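PDB 4WPE: cytokinesis protein 2 from Saccharomyces cerevisiae, which forms rings at the division site that coincide with the septins and later the medial actin ring, and mediates cytoskeletal rearrangements required for cytokinesis. Local coordinates for residues 102-105 with 106-110; 235-238 with 239-243; 266-269 with 270-274. One frame throughout, in Å; residues are numbered along the deposited sequence.

Contact 1 (102-105 with 106-110)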
# COMPACT_ATOMS: atom_id res chain seq x y z
N ILE A 102 -1.05 13.57 -5.73
CA ILE A 102 -2.27 13.92 -6.46
C ILE A 102 -3.45 13.97 -5.50
O ILE A 102 -4.32 14.84 -5.60
CB ILE A 102 -2.57 12.90 -7.58
CG1 ILE A 102 -1.49 12.96 -8.66
CG2 ILE A 102 -3.94 13.18 -8.20
CD1 ILE A 102 -1.68 11.92 -9.75
N LEU A 103 -3.48 13.03 -4.56
CA LEU A 103 -4.57 12.95 -3.61
C LEU A 103 -4.61 14.16 -2.69
O LEU A 103 -5.67 14.73 -2.45
CB LEU A 103 -4.48 11.66 -2.79
CG LEU A 103 -4.89 10.38 -3.53
CD1 LEU A 103 -4.37 9.14 -2.82
CD2 LEU A 103 -6.40 10.31 -3.70
N PHE A 104 -3.46 14.58 -2.18
CA PHE A 104 -3.45 15.65 -1.18
C PHE A 104 -3.82 17.02 -1.74
O PHE A 104 -4.50 17.80 -1.08
CB PHE A 104 -2.09 15.73 -0.49
CG PHE A 104 -2.03 16.76 0.60
CD1 PHE A 104 -2.53 16.46 1.86
CD2 PHE A 104 -1.50 18.01 0.38
CE1 PHE A 104 -2.49 17.41 2.88
CE2 PHE A 104 -1.45 18.96 1.38
CZ PHE A 104 -1.95 18.65 2.64
N ARG A 105 -3.38 17.32 -2.96
CA ARG A 105 -3.49 18.68 -3.47
C ARG A 105 -4.53 18.86 -4.56
O ARG A 105 -5.26 19.85 -4.55
CB ARG A 105 -2.12 19.15 -3.98
CG ARG A 105 -0.96 18.36 -3.43
CD ARG A 105 0.32 19.17 -3.40
NE ARG A 105 1.43 18.38 -2.88
CZ ARG A 105 2.47 17.99 -3.61
NH1 ARG A 105 2.54 18.32 -4.89
NH2 ARG A 105 3.44 17.27 -3.06
N GLN A 106 -4.62 17.93 -5.50
CA GLN A 106 -5.56 18.10 -6.60
C GLN A 106 -6.99 17.70 -6.25
O GLN A 106 -7.94 18.27 -6.79
CB GLN A 106 -5.10 17.32 -7.83
CG GLN A 106 -3.67 17.60 -8.24
CD GLN A 106 -3.25 16.74 -9.40
OE1 GLN A 106 -4.08 16.24 -10.15
NE2 GLN A 106 -1.94 16.56 -9.56
N ILE A 107 -7.15 16.73 -5.36
CA ILE A 107 -8.51 16.29 -5.04
C ILE A 107 -8.91 16.57 -3.59
O ILE A 107 -10.05 16.90 -3.34
CB ILE A 107 -8.70 14.79 -5.38
CG1 ILE A 107 -7.72 13.91 -4.63
CG2 ILE A 107 -8.52 14.54 -6.87
CD1 ILE A 107 -8.29 13.30 -3.39
N TYR A 108 -7.98 16.45 -2.64
CA TYR A 108 -8.32 16.77 -1.25
C TYR A 108 -8.45 18.27 -1.05
O TYR A 108 -9.45 18.75 -0.52
CB TYR A 108 -7.28 16.21 -0.28
CG TYR A 108 -7.29 16.92 1.07
CD1 TYR A 108 -8.30 16.67 1.99
CD2 TYR A 108 -6.30 17.83 1.41
CE1 TYR A 108 -8.31 17.32 3.22
CE2 TYR A 108 -6.30 18.48 2.63
CZ TYR A 108 -7.31 18.22 3.53
OH TYR A 108 -7.32 18.87 4.74
N THR A 109 -7.41 19.00 -1.45
CA THR A 109 -7.37 20.44 -1.28
C THR A 109 -8.49 21.13 -2.06
O THR A 109 -9.17 22.01 -1.53
CB THR A 109 -6.01 21.01 -1.72
OG1 THR A 109 -5.01 20.64 -0.76
CG2 THR A 109 -6.06 22.52 -1.84
N ASP A 110 -8.69 20.71 -3.30
CA ASP A 110 -9.70 21.32 -4.16
C ASP A 110 -11.12 20.98 -3.72
O ASP A 110 -12.06 21.73 -4.00
CB ASP A 110 -9.49 20.91 -5.62
CG ASP A 110 -8.31 21.63 -6.26
OD1 ASP A 110 -7.62 21.02 -7.11
OD2 ASP A 110 -8.06 22.80 -5.91
O HOH W 1 -5.32 22.35 -6.06
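Phe-104 O is gripped twice by Thr-109: the hydroxyl donates to it with OG1 at 2.9 Å from Phe-104 O, tilted only 16° from the carbonyl plane, and Thr-109 N adds a weak bond. The hydroxyl is turned back onto the preceding turn because OG1 stands anti to the carbonyl carbon of its own residue (chi1 -72°). Bonds to the fifth residue back mark pi-type turns within helix 76-162 of the F-BAR domain: besides the weak Thr-109 one, Tyr-108 N donates to Leu-103 O at 2.9 Å, and Ile-107 N weakly to Ile-102 O. Gln-106 N, donating to Ile-102 O at 3.1 Å, keeps the regular four-residue spacing beside them.

The Phe-104 and Tyr-108 side chains run alongside each other, pointing the same way. Tyr-108 CD2 lies over one face of the Phe-104 ring near its rim, the centroids are 5.3 Å apart, and the planes meet obliquely at 32°. Next to them Leu-103 CD2 touches Ile-107 CD1 at 3.6 Å, and both residues also pack on helix 37-71, at Ser-48 and Phe-44. Gln-106 lays its amide across Ile-102, OE1 being 3.6 Å from CG2. Thr-109 OG1 thus adds a sound bond to a carbonyl whose backbone bond is weak, and a water joins Arg-105 O to the Asp-110 carboxylate, weakly at OD2.

Contact 2 (235-238 with 239-243)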
# COMPACT_ATOMS: atom_id res chain seq x y z
N GLN A 235 -13.86 10.18 -9.94
CA GLN A 235 -13.26 9.48 -11.07
C GLN A 235 -11.77 9.80 -11.06
O GLN A 235 -10.94 8.91 -11.19
CB GLN A 235 -13.91 9.87 -12.40
CG GLN A 235 -14.24 8.69 -13.35
CD GLN A 235 -13.03 7.91 -13.89
OE1 GLN A 235 -11.91 8.04 -13.42
NE2 GLN A 235 -13.27 7.09 -14.91
N GLN A 236 -11.44 11.08 -10.89
CA GLN A 236 -10.05 11.50 -10.77
C GLN A 236 -9.33 10.67 -9.71
O GLN A 236 -8.15 10.35 -9.83
CB GLN A 236 -9.96 12.98 -10.43
CG GLN A 236 -10.33 13.89 -11.57
CD GLN A 236 -10.45 15.33 -11.14
OE1 GLN A 236 -9.67 15.82 -10.32
NE2 GLN A 236 -11.44 16.03 -11.69
N PHE A 237 -10.08 10.33 -8.66
CA PHE A 237 -9.64 9.38 -7.65
C PHE A 237 -9.48 7.98 -8.24
O PHE A 237 -8.42 7.36 -8.13
CB PHE A 237 -10.64 9.37 -6.49
CG PHE A 237 -10.45 8.24 -5.52
CD1 PHE A 237 -9.42 8.27 -4.60
CD2 PHE A 237 -11.32 7.17 -5.51
CE1 PHE A 237 -9.25 7.23 -3.70
CE2 PHE A 237 -11.17 6.13 -4.61
CZ PHE A 237 -10.13 6.16 -3.70
N ALA A 238 -10.53 7.49 -8.89
CA ALA A 238 -10.55 6.14 -9.46
C ALA A 238 -9.62 5.98 -10.66
O ALA A 238 -9.30 4.86 -11.05
CB ALA A 238 -11.97 5.75 -9.84
N THR A 239 -9.20 7.09 -11.25
CA THR A 239 -8.30 7.05 -12.40
C THR A 239 -6.85 7.05 -11.93
O THR A 239 -6.03 6.27 -12.41
CB THR A 239 -8.55 8.22 -13.37
OG1 THR A 239 -9.77 7.99 -14.09
CG2 THR A 239 -7.41 8.36 -14.36
N SER A 240 -6.54 7.92 -10.97
CA SER A 240 -5.21 8.00 -10.39
C SER A 240 -4.81 6.68 -9.75
O SER A 240 -3.68 6.22 -9.89
CB SER A 240 -5.13 9.13 -9.36
OG SER A 240 -5.06 10.39 -10.00
N SER A 241 -5.75 6.08 -9.03
CA SER A 241 -5.53 4.78 -8.41
C SER A 241 -5.38 3.71 -9.49
O SER A 241 -4.52 2.84 -9.40
CB SER A 241 -6.67 4.44 -7.46
OG SER A 241 -6.78 5.40 -6.43
N MSE A 242 -6.23 3.80 -10.51
CA MSE A 242 -6.21 2.85 -11.62
C MSE A 242 -4.85 2.82 -12.31
O MSE A 242 -4.37 1.75 -12.70
CB MSE A 242 -7.29 3.20 -12.64
CG MSE A 242 -7.34 2.26 -13.83
SE MSE A 242 -7.84 0.45 -13.30
CE MSE A 242 -9.78 0.67 -13.31
N GLU A 243 -4.25 3.99 -12.48
CA GLU A 243 -2.97 4.09 -13.17
C GLU A 243 -1.89 3.33 -12.42
O GLU A 243 -1.01 2.72 -13.03
CB GLU A 243 -2.57 5.56 -13.35
CG GLU A 243 -3.25 6.24 -14.52
CD GLU A 243 -3.02 7.74 -14.55
OE1 GLU A 243 -2.77 8.32 -13.47
OE2 GLU A 243 -3.09 8.34 -15.64
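Ser-241 can be followed outward over Phe-237: its CB stands 3.5 Å from Phe-237 O, and its OG donates a hydrogen bond to that same oxygen at 3.1 Å. OG also lies over one face of the phenyl ring, toward the rim, with CE1 the ring atom it meets, at 4.1 Å. The hydroxyl can do both because OG is anti to its own carbonyl carbon (chi1 -60°), while the phenyl group, with CG anti to the backbone N (chi1 168°), runs beside the Phe-237 carbonyl. Ser-241 N is a second donor to Phe-237 O, with an N-H...O angle of 165°, and it comes from the opposite face of the carbonyl plane, so the oxygen is held from two sides.

The stretch belongs to helix 170-259, one of the long helices of the F-BAR domain, whose elongated helical bundle is built by two subunits. The turn packs both within its own chain and on the second subunit, and Ser-241 touches both: with Phe-237 it packs on Arg-47 of helix 37-71 in its own chain. On the second subunit, Ala-238 packs on Leu-255, Ser-241 on Met-252 and Met-242 on Asp-253.

Along the backbone, Ser-240 N donates to Gln-236 O at 3.1 Å, and Ser-240 CB sits 3.3 Å from that oxygen. Gln-236 OE1 is hydrogen-bonded to Lys-233 NZ. Met-242, a selenomethionine, places CB 3.1 Å from Ala-238 O while its N donates to the same oxygen at 3.3 Å. Beyond CB its chain bends at chi2 and chi3.

Contact 3 (266-269 with 270-274)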
# COMPACT_ATOMS: atom_id res chain seq x y z
N ASP A 266 21.03 -23.55 -16.48
CA ASP A 266 21.75 -22.53 -17.23
C ASP A 266 22.83 -21.89 -16.37
O ASP A 266 23.93 -21.62 -16.83
CB ASP A 266 20.79 -21.46 -17.75
CG ASP A 266 19.71 -22.02 -18.65
OD1 ASP A 266 19.93 -23.10 -19.24
OD2 ASP A 266 18.64 -21.38 -18.78
N GLU A 267 22.50 -21.66 -15.10
CA GLU A 267 23.41 -20.99 -14.18
C GLU A 267 24.63 -21.85 -13.88
O GLU A 267 25.74 -21.33 -13.74
CB GLU A 267 22.68 -20.64 -12.88
CG GLU A 267 21.55 -19.64 -13.06
CD GLU A 267 22.04 -18.29 -13.56
OE1 GLU A 267 22.21 -17.38 -12.73
OE2 GLU A 267 22.24 -18.14 -14.78
N ILE A 268 24.42 -23.15 -13.81
CA ILE A 268 25.51 -24.08 -13.54
C ILE A 268 26.41 -24.21 -14.77
O ILE A 268 27.64 -24.24 -14.64
CB ILE A 268 24.97 -25.46 -13.13
CG1 ILE A 268 24.34 -25.37 -11.74
CG2 ILE A 268 26.08 -26.50 -13.13
CD1 ILE A 268 23.41 -26.51 -11.41
N SER A 269 25.80 -24.26 -15.95
CA SER A 269 26.55 -24.35 -17.20
C SER A 269 27.49 -23.17 -17.40
O SER A 269 28.67 -23.34 -17.69
CB SER A 269 25.60 -24.45 -18.39
OG SER A 269 26.18 -23.89 -19.55
N THR A 270 26.95 -21.96 -17.26
CA THR A 270 27.72 -20.76 -17.51
C THR A 270 28.80 -20.53 -16.45
O THR A 270 29.92 -20.14 -16.79
CB THR A 270 26.80 -19.52 -17.57
OG1 THR A 270 25.93 -19.51 -16.43
CG2 THR A 270 25.97 -19.55 -18.84
N PHE A 271 28.48 -20.78 -15.19
CA PHE A 271 29.45 -20.60 -14.11
C PHE A 271 30.67 -21.49 -14.30
O PHE A 271 31.80 -21.06 -14.07
CB PHE A 271 28.80 -20.89 -12.75
CG PHE A 271 29.69 -20.59 -11.57
CD1 PHE A 271 29.64 -19.36 -10.94
CD2 PHE A 271 30.57 -21.55 -11.09
CE1 PHE A 271 30.46 -19.08 -9.86
CE2 PHE A 271 31.39 -21.28 -10.01
CZ PHE A 271 31.34 -20.04 -9.39
N SER A 272 30.43 -22.72 -14.72
CA SER A 272 31.51 -23.68 -14.94
C SER A 272 32.36 -23.27 -16.14
O SER A 272 33.56 -23.54 -16.18
CB SER A 272 30.95 -25.08 -15.14
OG SER A 272 30.17 -25.48 -14.03
N LYS A 273 31.73 -22.61 -17.10
CA LYS A 273 32.42 -22.10 -18.28
C LYS A 273 33.41 -21.00 -17.90
O LYS A 273 34.54 -20.98 -18.39
CB LYS A 273 31.41 -21.57 -19.30
CG LYS A 273 31.47 -22.21 -20.67
CD LYS A 273 30.42 -21.60 -21.60
CE LYS A 273 30.30 -22.38 -22.90
NZ LYS A 273 29.33 -21.73 -23.84
N GLU A 274 32.98 -20.10 -17.03
CA GLU A 274 33.77 -18.93 -16.67
C GLU A 274 34.86 -19.22 -15.64
O GLU A 274 35.91 -18.58 -15.65
CB GLU A 274 32.86 -17.82 -16.14
CG GLU A 274 31.60 -17.59 -16.95
CD GLU A 274 30.69 -16.57 -16.31
OE1 GLU A 274 30.76 -16.39 -15.08
OE2 GLU A 274 29.89 -15.95 -17.05
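Thr-270 folds its side chain back over the carbonyl of Asp-266, OG1 donating to Asp-266 O at 2.9 Å and the methyl CG2 lying 3.5 Å from that oxygen. Thr-270 N donates to it as well, at 3.1 Å with an N-H...O angle of 166°. The two donors, both from one residue, reach the oxygen from opposite faces of the carbonyl plane. The hydroxyl gets there by sitting between its own backbone N and carbonyl carbon (chi1 49°), and it is also hydrogen-bonded to Tyr-75 OH. A valine in this place is likely to cost Asp-266 O its second donor and leave the Tyr-75 hydroxyl without this partner.

Two residues on, Ser-272 repeats the scheme: OG donates to Ile-268 O at 2.9 Å and Ser-272 N at 3.2 Å, again from opposite faces. Such serine and threonine hydroxyls bonded to the carbonyl four residues earlier are a common intrahelical arrangement. Both lie on helix 264-275, the short helix after helix 170-259, which packs on the second subunit of the F-BAR dimer: Ile-268 on Tyr-11 and Ser-272 on Ser-10, both of that subunit.

Phe-271 brings CB to 3.2 Å from Glu-267 O, to which its N donates a hydrogen bond, but its ring leads away from this turn. That ring stacks with His-29 of the second subunit and meets Tyr-75 of its own chain edge-to-face. Lys-273 N donates to Ser-269 O at 3.2 Å, with an N-H...O angle of 141°, and so keeps the regular spacing of four residues.

Overall arrangement
From the N terminus the three contacts come in series, and none nests within or crosses another. Each joins adjoining turns of one helix, so none closes a long loop. Contact 1 lies on helix 76-162 and contact 2 on helix 170-259, the next helix in the chain; their centres are 12 Å apart, and they touch directly, for instance through Leu-103 CD2 and Phe-237 CD1 at 3.8 Å. Together with helix 37-71 they belong to one packed bundle. Contact 3, on helix 264-275, lies apart, its nearest atoms about 31 Å from those of contact 2. Contacts 2 and 3 both touch the second subunit, whereas within the assembly contact 1 touches only its own chain.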